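Local coordinates for protein 4-carboxymuconolactone decarboxylase (Sinorhizobium meliloti, PDB 4G9Q) that probably acts as a carboxymuconolactone decarboxylase or a peroxiredoxin-like enzyme, and forms an all-alpha trimer, at residues A[98-103]-A[108-113]. Sequence-based numbering, arbitrary orientation.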
loop_
_atom_site.group_PDB
_atom_site.type_symbol
_atom_site.label_atom_id
_atom_site.label_comp_id
_atom_site.label_asym_id
_atom_site.label_seq_id
_atom_site.Cartn_x
_atom_site.Cartn_y
_atom_site.Cartn_z
ATOM N N ASP A 98 15.790 12.475 -12.109
ATOM C CA ASP A 98 16.446 13.521 -12.894
ATOM C C ASP A 98 16.494 14.826 -12.099
ATOM O O ASP A 98 17.534 15.478 -12.027
ATOM C CB ASP A 98 15.731 13.744 -14.232
ATOM C CG ASP A 98 16.368 14.858 -15.050
ATOM O OD1 ASP A 98 17.391 14.599 -15.712
ATOM O OD2 ASP A 98 15.849 15.994 -15.027
ATOM N N GLN A 99 15.361 15.196 -11.506
ATOM C CA GLN A 99 15.289 16.399 -10.681
ATOM C C GLN A 99 16.238 16.315 -9.495
ATOM O O GLN A 99 16.868 17.308 -9.133
ATOM C CB GLN A 99 13.864 16.646 -10.189
ATOM C CG GLN A 99 12.930 17.254 -11.226
ATOM C CD GLN A 99 13.359 18.640 -11.683
ATOM O OE1 GLN A 99 13.608 19.535 -10.870
ATOM N NE2 GLN A 99 13.441 18.823 -12.996
ATOM N N ALA A 100 16.344 15.131 -8.890
ATOM C CA ALA A 100 17.250 14.940 -7.756
ATOM C C ALA A 100 18.698 15.225 -8.152
ATOM O O ALA A 100 19.426 15.917 -7.436
ATOM C CB ALA A 100 17.115 13.531 -7.192
ATOM N N LEU A 101 19.101 14.696 -9.306
ATOM C CA LEU A 101 20.442 14.929 -9.842
ATOM C C LEU A 101 20.685 16.419 -10.093
ATOM O O LEU A 101 21.740 16.951 -9.739
ATOM C CB LEU A 101 20.653 14.113 -11.120
ATOM C CG LEU A 101 20.653 12.587 -10.962
ATOM C CD1 LEU A 101 20.553 11.912 -12.314
ATOM C CD2 LEU A 101 21.901 12.115 -10.216
ATOM N N GLU A 102 19.692 17.087 -10.680
ATOM C CA GLU A 102 19.743 18.541 -10.883
ATOM C C GLU A 102 19.873 19.287 -9.545
ATOM O O GLU A 102 20.589 20.289 -9.450
ATOM C CB GLU A 102 18.503 19.009 -11.653
ATOM C CG GLU A 102 18.590 20.430 -12.213
ATOM C CD GLU A 102 19.567 20.570 -13.378
ATOM O OE1 GLU A 102 19.938 19.551 -14.005
ATOM O OE2 GLU A 102 19.963 21.720 -13.670
ATOM N N ASN A 103 19.202 18.769 -8.514
ATOM C CA ASN A 103 19.230 19.359 -7.174
ATOM C C ASN A 103 20.472 19.023 -6.344
ATOM O O ASN A 103 20.604 19.476 -5.201
ATOM C CB ASN A 103 17.963 18.987 -6.399
ATOM C CG ASN A 103 16.721 19.655 -6.958
ATOM O OD1 ASN A 103 16.807 20.631 -7.704
ATOM N ND2 ASN A 103 15.558 19.129 -6.600
ATOM N N SER A 108 25.437 8.180 -6.740
ATOM C CA SER A 108 25.750 7.153 -5.741
ATOM C C SER A 108 24.747 7.160 -4.585
ATOM O O SER A 108 24.461 6.114 -3.999
ATOM C CB SER A 108 27.180 7.321 -5.219
ATOM O OG SER A 108 27.359 8.576 -4.590
ATOM N N GLU A 109 24.213 8.339 -4.270
ATOM C CA GLU A 109 23.214 8.481 -3.204
ATOM C C GLU A 109 21.850 7.917 -3.626
ATOM O O GLU A 109 21.160 7.277 -2.827
ATOM C CB GLU A 109 23.115 9.939 -2.757
ATOM C CG GLU A 109 24.350 10.395 -1.967
ATOM C CD GLU A 109 24.374 11.887 -1.707
ATOM O OE1 GLU A 109 23.896 12.653 -2.568
ATOM O OE2 GLU A 109 24.883 12.295 -0.639
ATOM N N ILE A 110 21.480 8.137 -4.887
ATOM C CA ILE A 110 20.264 7.544 -5.449
ATOM C C ILE A 110 20.424 6.025 -5.481
ATOM O O ILE A 110 19.536 5.291 -5.046
ATOM C CB ILE A 110 19.947 8.103 -6.867
ATOM C CG1 ILE A 110 19.684 9.610 -6.777
ATOM C CG2 ILE A 110 18.768 7.349 -7.507
ATOM C CD1 ILE A 110 19.352 10.287 -8.101
ATOM N N SER A 111 21.573 5.575 -5.980
ATOM C CA SER A 111 21.930 4.160 -6.007
ATOM C C SER A 111 21.774 3.525 -4.625
ATOM O O SER A 111 21.151 2.455 -4.477
ATOM C CB SER A 111 23.373 4.007 -6.512
ATOM O OG SER A 111 23.737 2.647 -6.608
ATOM N N GLU A 112 22.323 4.190 -3.610
ATOM C CA GLU A 112 22.286 3.658 -2.246
ATOM C C GLU A 112 20.887 3.704 -1.634
ATOM O O GLU A 112 20.528 2.830 -0.846
ATOM C CB GLU A 112 23.308 4.375 -1.356
ATOM C CG GLU A 112 23.513 3.733 0.022
ATOM C CD GLU A 112 24.114 2.335 -0.036
ATOM O OE1 GLU A 112 24.542 1.889 -1.130
ATOM O OE2 GLU A 112 24.161 1.677 1.023
ATOM N N THR A 113 20.091 4.706 -2.011
ATOM C CA THR A 113 18.713 4.800 -1.516
ATOM C C THR A 113 17.900 3.584 -1.959
ATOM O O THR A 113 17.146 3.003 -1.170
ATOM C CB THR A 113 18.042 6.111 -1.973
ATOM O OG1 THR A 113 18.749 7.210 -1.392
ATOM C CG2 THR A 113 16.576 6.170 -1.527
#
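I110 reaches from helix 107-120 toward A100 and L101 of helix 93-102, joining consecutive helices of the carboxymuconolactone decarboxylase family region. Its bond from CA to CB is directed at helix 93-102, but CB stands too far back to touch it. CG1 lies beside the backbone N (chi1 -63°) and falls short, while CG2 branches off anti to that N and meets neither residue. With CD1 anti to CA (chi2 -180°), the chain runs out straight and brings CD1 to helix 93-102. This terminal methyl makes the whole contact: A100 CB lies 4.0 Å from I110 CD1, and on another side L101 CD2 approaches I110 CD1 to 3.8 Å, with L101 CG at 3.9 Å from the same methyl. The leucine and isoleucine side chains cross at about a right angle. F137 of helix 130-139 touches both, V133 packs on I110, and A100 packs on S77 and I81 of helix 73-86. E109 O accepts from T113 N and, on the opposite face of its carbonyl plane, from T113 OG1 at 2.8 Å. The meeting groups are all aliphatic, so this buried contact rests on dispersion and exclusion of water, with no directional bond fixing its geometry.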